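Long-range contacts in glutathione S-transferase 1 (Ascaris suum, PDB 4Q5F), which catalyses the conjugation of reduced glutathione to a wide range of hydrophobic electrophiles and can also act as a glutathione peroxidase: residues 17-22 with 44-49; 98-103 with 166-171. One frame throughout, in Å; residues are numbered along the deposited sequence.

Contact 1 pairs two parallel strands of the thioredoxin-like N-terminal domain; contact 2 packs two helices of the all-helical C-terminal domain. They lie on opposite sides of the chain's centre, with their own centres 25 Å apart and their nearest atoms about 11 Å apart, so they do not touch. Contact 1 belongs directly to the glutathione pocket: Y20 and F21 both line it, and the hydroxyl of Y20 meets the thiol sulfur. Contact 2 stands further back, the side chain of W167 being about 10 Å from a bound glutathione. Helices 27-37 and 76-86 of the N-terminal domain both meet W167, which places contact 2 against the domain boundary.

Contact 1. Residues 17-22 with 44-49; sequences KLTYFD and NRLKRE. With GSH (glutathione), chain E.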
loop_
_atom_site.group_PDB
_atom_site.type_symbol
_atom_site.label_atom_id
_atom_site.label_comp_id
_atom_site.label_asym_id
_atom_site.label_seq_id
_atom_site.Cartn_x
_atom_site.Cartn_y
_atom_site.Cartn_z
ATOM N N LYS B 17 -0.118 2.090 22.226
ATOM C CA LYS B 17 -1.183 3.086 22.168
ATOM C C LYS B 17 -1.568 3.367 20.715
ATOM O O LYS B 17 -0.737 3.787 19.909
ATOM C CB LYS B 17 -0.754 4.382 22.858
ATOM C CG LYS B 17 -1.786 5.498 22.776
ATOM C CD LYS B 17 -1.414 6.657 23.684
ATOM C CE LYS B 17 -1.990 7.976 23.199
ATOM N NZ LYS B 17 -0.914 8.963 22.905
ATOM N N LEU B 18 -2.835 3.122 20.395
ATOM C CA LEU B 18 -3.371 3.385 19.066
ATOM C C LEU B 18 -4.214 4.651 19.097
ATOM O O LEU B 18 -5.161 4.751 19.875
ATOM C CB LEU B 18 -4.229 2.207 18.599
ATOM C CG LEU B 18 -4.887 2.347 17.222
ATOM C CD1 LEU B 18 -3.853 2.229 16.113
ATOM C CD2 LEU B 18 -5.990 1.316 17.049
ATOM N N THR B 19 -3.864 5.610 18.244
ATOM C CA THR B 19 -4.585 6.877 18.162
ATOM C C THR B 19 -5.354 6.974 16.848
ATOM O O THR B 19 -4.761 7.010 15.771
ATOM C CB THR B 19 -3.625 8.077 18.282
ATOM O OG1 THR B 19 -2.926 8.008 19.530
ATOM C CG2 THR B 19 -4.384 9.397 18.211
ATOM N N TYR B 20 -6.677 7.014 16.953
ATOM C CA TYR B 20 -7.549 7.135 15.791
ATOM C C TYR B 20 -8.841 7.819 16.218
ATOM O O TYR B 20 -9.053 8.067 17.404
ATOM C CB TYR B 20 -7.842 5.756 15.190
ATOM C CG TYR B 20 -8.473 5.811 13.815
ATOM C CD1 TYR B 20 -7.768 6.305 12.726
ATOM C CD2 TYR B 20 -9.775 5.372 13.607
ATOM C CE1 TYR B 20 -8.340 6.362 11.469
ATOM C CE2 TYR B 20 -10.353 5.424 12.353
ATOM C CZ TYR B 20 -9.631 5.920 11.290
ATOM O OH TYR B 20 -10.201 5.974 10.040
ATOM N N PHE B 21 -9.697 8.139 15.255
ATOM C CA PHE B 21 -10.981 8.761 15.556
ATOM C C PHE B 21 -11.967 7.725 16.090
ATOM O O PHE B 21 -11.660 6.532 16.136
ATOM C CB PHE B 21 -11.536 9.453 14.312
ATOM C CG PHE B 21 -10.586 10.447 13.704
ATOM C CD1 PHE B 21 -10.277 11.621 14.367
ATOM C CD2 PHE B 21 -9.999 10.205 12.470
ATOM C CE1 PHE B 21 -9.403 12.536 13.813
ATOM C CE2 PHE B 21 -9.124 11.117 11.913
ATOM C CZ PHE B 21 -8.825 12.284 12.586
ATOM N N ASP B 22 -13.145 8.189 16.498
ATOM C CA ASP B 22 -14.148 7.333 17.128
ATOM C C ASP B 22 -14.576 6.193 16.216
ATOM O O ASP B 22 -14.836 5.079 16.672
ATOM C CB ASP B 22 -15.376 8.162 17.508
ATOM C CG ASP B 22 -15.086 9.167 18.603
ATOM O OD1 ASP B 22 -14.296 8.846 19.516
ATOM O OD2 ASP B 22 -15.649 10.281 18.549
ATOM N N ASN B 44 -6.886 4.694 22.133
ATOM C CA ASN B 44 -7.105 6.130 22.253
ATOM C C ASN B 44 -7.968 6.664 21.121
ATOM O O ASN B 44 -7.465 7.027 20.059
ATOM C CB ASN B 44 -5.779 6.889 22.277
ATOM C CG ASN B 44 -5.972 8.385 22.449
ATOM O OD1 ASN B 44 -6.969 8.831 23.016
ATOM N ND2 ASN B 44 -5.022 9.170 21.951
ATOM N N ARG B 45 -9.272 6.709 21.357
ATOM C CA ARG B 45 -10.199 7.254 20.382
ATOM C C ARG B 45 -10.318 8.762 20.586
ATOM O O ARG B 45 -10.698 9.231 21.659
ATOM C CB ARG B 45 -11.545 6.539 20.486
ATOM C CG ARG B 45 -11.431 5.054 20.138
ATOM C CD ARG B 45 -12.665 4.266 20.525
ATOM N NE ARG B 45 -13.386 3.765 19.353
ATOM C CZ ARG B 45 -13.418 2.496 18.952
ATOM N NH1 ARG B 45 -12.777 1.544 19.619
ATOM N NH2 ARG B 45 -14.110 2.171 17.869
ATOM N N LEU B 46 -9.977 9.509 19.541
ATOM C CA LEU B 46 -9.742 10.944 19.639
ATOM C C LEU B 46 -10.992 11.748 19.297
ATOM O O LEU B 46 -11.672 11.471 18.308
ATOM C CB LEU B 46 -8.605 11.332 18.689
ATOM C CG LEU B 46 -7.895 12.667 18.910
ATOM C CD1 LEU B 46 -6.867 12.551 20.026
ATOM C CD2 LEU B 46 -7.239 13.131 17.619
ATOM N N LYS B 47 -11.288 12.747 20.121
ATOM C CA LYS B 47 -12.419 13.635 19.878
ATOM C C LYS B 47 -12.064 14.625 18.773
ATOM O O LYS B 47 -10.909 15.039 18.653
ATOM C CB LYS B 47 -12.789 14.388 21.160
ATOM C CG LYS B 47 -13.097 13.480 22.344
ATOM C CD LYS B 47 -13.349 14.270 23.623
ATOM C CE LYS B 47 -12.062 14.827 24.221
ATOM N NZ LYS B 47 -11.101 13.755 24.614
ATOM N N ARG B 48 -13.057 14.991 17.967
ATOM C CA ARG B 48 -12.876 15.989 16.914
ATOM C C ARG B 48 -12.260 17.254 17.496
ATOM O O ARG B 48 -11.494 17.958 16.838
ATOM C CB ARG B 48 -14.224 16.325 16.272
ATOM C CG ARG B 48 -14.923 15.137 15.629
ATOM C CD ARG B 48 -16.290 15.519 15.079
ATOM N NE ARG B 48 -16.662 14.694 13.930
ATOM C CZ ARG B 48 -17.346 13.554 13.997
ATOM N NH1 ARG B 48 -17.757 13.073 15.165
ATOM N NH2 ARG B 48 -17.623 12.889 12.883
ATOM N N GLU B 49 -12.613 17.521 18.748
ATOM C CA GLU B 49 -12.112 18.661 19.503
ATOM C C GLU B 49 -10.582 18.712 19.570
ATOM O O GLU B 49 -9.985 19.788 19.507
ATOM C CB GLU B 49 -12.686 18.590 20.920
ATOM C CG GLU B 49 -12.339 19.760 21.820
ATOM C CD GLU B 49 -12.822 19.552 23.242
ATOM O OE1 GLU B 49 -12.547 18.473 23.810
ATOM O OE2 GLU B 49 -13.481 20.462 23.790
HETATM N N1 GSH E . -2.683 6.403 3.836
HETATM C CA1 GSH E . -3.106 6.693 5.159
HETATM C C1 GSH E . -3.185 5.411 5.956
HETATM O O11 GSH E . -2.999 5.424 7.200
HETATM O O12 GSH E . -3.438 4.323 5.376
HETATM C CB1 GSH E . -4.472 7.358 5.120
HETATM C CG1 GSH E . -4.836 7.884 6.514
HETATM C CD1 GSH E . -6.056 8.815 6.463
HETATM O OE1 GSH E . -6.497 9.175 5.392
HETATM N N2 GSH E . -6.665 9.255 7.696
HETATM C CA2 GSH E . -7.800 10.128 7.712
HETATM C C2 GSH E . -7.449 11.387 8.490
HETATM O O2 GSH E . -6.523 11.371 9.285
HETATM C CB2 GSH E . -8.959 9.464 8.405
HETATM S SG2 GSH E . -9.388 7.971 7.568
HETATM N N3 GSH E . -8.227 12.591 8.299
HETATM C CA3 GSH E . -7.912 13.792 9.028
HETATM C C3 GSH E . -6.988 14.678 8.196
HETATM O O31 GSH E . -6.448 14.221 7.157
HETATM O O32 GSH E . -6.771 15.865 8.555
#
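The beta-alpha-beta unit of a thioredoxin-like domain brings strand 16-21 beside strand 42-46, in parallel, with helix 27-37 as the crossover. Y20 is held through both of its backbone polar atoms: its N donates to N44 O (3.2 Å, 164°), and its O accepts from L46 N (2.7 Å). The bond from N44 N to L18 O is weak because it is bent. Beside the backbone, N44 and T19 point the same way off one sheet face, and N44 ND2 makes a weak bond to T19 OG1 (3.4 Å). The methylene CE of K17 lies alongside that amide, while NZ goes on to a salt bridge with E67. On the other face R45 bends at chi3 (113°) and presents its guanidinium edge to D22 O, with NH2 at 3.2 Å and NE in a weaker second bond; its NH1 is taken by D43. With CG anti to the backbone N (chi1 -167°), the Y20 ring leads away from segment 44-49 and sets OH 3.3 Å from SG2 of glutathione. L26 N hydrogen-bonds to the same hydroxyl. F21 turns its ring edge to glutathione, CE2 lying 3.7 Å from O2. A tyrosine hydroxyl beside the thiol, on the first strand, is typical of the sigma-class glutathione transferase site.

Contact 2. Residues 98-103 with 166-171; sequences AQVDSI and TWADLV
V100 and W167 meet where helix 94-114 passes helix 167-182 inside the all-helical C-terminal domain of the glutathione transferase fold. The two short segments run nearly parallel, at 22°, with their axes 9.6 Å apart.

Apolar packing centres on one methyl. V100 CG1, anti to the backbone N (chi1 172°), reaches across the interface and sits over one face of the W167 indole, 3.9 Å from the centroid of the five-membered ring in a CH-pi contact. V100 CG1 also touches A168 CB at 3.6 Å, and the small alanine side chain faces helix 94-114 directly. V100 CG2 lies alongside T166, 4.0 Å from T166 CG2. I103 adds a looser contact through its CG2 to A168 CB and reaches helix 129-155 as well. F104 meets the tryptophan edge to face.

Polar contacts gather at the start of helix 167-182 and along the indole edge. T166 occupies the N-cap position, and its backbone N donates to D169 OD2 (2.8 Å) on the lone pair away from the other carboxylate oxygen. D169 OD1 is held by Y196, so the aspartate ties the helix start to helix 191-201. D101 pairs with R81 of its own chain and with R81 of the second subunit, which brings this buried carboxylate to the dimer interface.

No direct hydrogen bond joins the segments. D101 OD1 lies in the plane of the indole at its edge, 3.5 Å from W167 CZ2, with the carboxylate turned 52° to the ring. A water accepts from W167 NE1 at 3.0 Å and lies 3.1 Å from D101 OD1, to which it may donate.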
loop_
_atom_site.group_PDB
_atom_site.type_symbol
_atom_site.label_atom_id
_atom_site.label_comp_id
_atom_site.label_asym_id
_atom_site.label_seq_id
_atom_site.Cartn_x
_atom_site.Cartn_y
_atom_site.Cartn_z
ATOM N N ALA B 98 4.782 -12.348 2.142
ATOM C CA ALA B 98 4.659 -11.575 0.916
ATOM C C ALA B 98 3.290 -11.793 0.281
ATOM O O ALA B 98 2.668 -10.849 -0.205
ATOM C CB ALA B 98 5.763 -11.949 -0.054
ATOM N N GLN B 99 2.823 -13.038 0.289
ATOM C CA GLN B 99 1.512 -13.363 -0.260
ATOM C C GLN B 99 0.417 -12.659 0.535
ATOM O O GLN B 99 -0.597 -12.242 -0.028
ATOM C CB GLN B 99 1.277 -14.875 -0.255
ATOM C CG GLN B 99 2.165 -15.651 -1.220
ATOM C CD GLN B 99 1.912 -15.297 -2.675
ATOM O OE1 GLN B 99 0.832 -14.832 -3.040
ATOM N NE2 GLN B 99 2.917 -15.513 -3.514
ATOM N N VAL B 100 0.622 -12.529 1.844
ATOM C CA VAL B 100 -0.301 -11.781 2.691
ATOM C C VAL B 100 -0.294 -10.316 2.259
ATOM O O VAL B 100 -1.350 -9.714 2.082
ATOM C CB VAL B 100 0.069 -11.901 4.194
ATOM C CG1 VAL B 100 -0.784 -10.952 5.061
ATOM C CG2 VAL B 100 -0.063 -13.353 4.657
ATOM N N ASP B 101 0.897 -9.753 2.084
ATOM C CA ASP B 101 1.028 -8.380 1.609
ATOM C C ASP B 101 0.350 -8.219 0.255
ATOM O O ASP B 101 -0.295 -7.205 -0.015
ATOM C CB ASP B 101 2.502 -7.990 1.478
ATOM C CG ASP B 101 3.191 -7.830 2.816
ATOM O OD1 ASP B 101 2.498 -7.847 3.856
ATOM O OD2 ASP B 101 4.429 -7.673 2.823
ATOM N N SER B 102 0.501 -9.233 -0.592
ATOM C CA SER B 102 0.017 -9.169 -1.963
ATOM C C SER B 102 -1.501 -9.052 -2.015
ATOM O O SER B 102 -2.039 -8.183 -2.697
ATOM C CB SER B 102 0.472 -10.404 -2.743
ATOM O OG SER B 102 0.208 -10.256 -4.128
ATOM N N ILE B 103 -2.196 -9.921 -1.290
ATOM C CA ILE B 103 -3.653 -9.927 -1.341
ATOM C C ILE B 103 -4.240 -8.663 -0.715
ATOM O O ILE B 103 -5.285 -8.182 -1.148
ATOM C CB ILE B 103 -4.252 -11.184 -0.661
ATOM C CG1 ILE B 103 -5.776 -11.227 -0.839
ATOM C CG2 ILE B 103 -3.890 -11.230 0.815
ATOM C CD1 ILE B 103 -6.238 -11.310 -2.285
ATOM N N THR B 166 -4.567 -14.491 9.327
ATOM C CA THR B 166 -3.516 -13.477 9.265
ATOM C C THR B 166 -4.135 -12.087 9.402
ATOM O O THR B 166 -5.358 -11.946 9.408
ATOM C CB THR B 166 -2.723 -13.550 7.944
ATOM O OG1 THR B 166 -3.588 -13.245 6.842
ATOM C CG2 THR B 166 -2.118 -14.935 7.751
ATOM N N TRP B 167 -3.295 -11.064 9.507
ATOM C CA TRP B 167 -3.789 -9.705 9.709
ATOM C C TRP B 167 -4.561 -9.200 8.495
ATOM O O TRP B 167 -5.479 -8.393 8.631
ATOM C CB TRP B 167 -2.642 -8.746 10.044
ATOM C CG TRP B 167 -1.606 -8.604 8.965
ATOM C CD1 TRP B 167 -0.426 -9.283 8.868
ATOM C CD2 TRP B 167 -1.647 -7.716 7.840
ATOM N NE1 TRP B 167 0.266 -8.877 7.753
ATOM C CE2 TRP B 167 -0.464 -7.916 7.105
ATOM C CE3 TRP B 167 -2.575 -6.774 7.384
ATOM C CZ2 TRP B 167 -0.181 -7.210 5.937
ATOM C CZ3 TRP B 167 -2.291 -6.075 6.225
ATOM C CH2 TRP B 167 -1.105 -6.295 5.515
ATOM N N ALA B 168 -4.193 -9.678 7.311
ATOM C CA ALA B 168 -4.898 -9.299 6.092
ATOM C C ALA B 168 -6.330 -9.814 6.137
ATOM O O ALA B 168 -7.257 -9.130 5.707
ATOM C CB ALA B 168 -4.176 -9.840 4.868
ATOM N N ASP B 169 -6.504 -11.022 6.665
ATOM C CA ASP B 169 -7.832 -11.609 6.799
ATOM C C ASP B 169 -8.720 -10.754 7.695
ATOM O O ASP B 169 -9.878 -10.494 7.372
ATOM C CB ASP B 169 -7.736 -13.024 7.373
ATOM C CG ASP B 169 -6.993 -13.980 6.457
ATOM O OD1 ASP B 169 -7.319 -14.028 5.252
ATOM O OD2 ASP B 169 -6.081 -14.684 6.944
ATOM N N LEU B 170 -8.166 -10.319 8.823
ATOM C CA LEU B 170 -8.922 -9.549 9.805
ATOM C C LEU B 170 -9.405 -8.212 9.244
ATOM O O LEU B 170 -10.559 -7.828 9.434
ATOM C CB LEU B 170 -8.068 -9.305 11.051
ATOM C CG LEU B 170 -7.565 -10.554 11.781
ATOM C CD1 LEU B 170 -6.622 -10.168 12.910
ATOM C CD2 LEU B 170 -8.727 -11.378 12.314
ATOM N N VAL B 171 -8.515 -7.505 8.555
ATOM C CA VAL B 171 -8.831 -6.176 8.042
ATOM C C VAL B 171 -9.763 -6.250 6.837
ATOM O O VAL B 171 -10.708 -5.469 6.725
ATOM C CB VAL B 171 -7.550 -5.408 7.648
ATOM C CG1 VAL B 171 -7.890 -4.029 7.084
ATOM C CG2 VAL B 171 -6.629 -5.270 8.850
HETATM O O HOH W 1 2.533 -10.045 6.087
#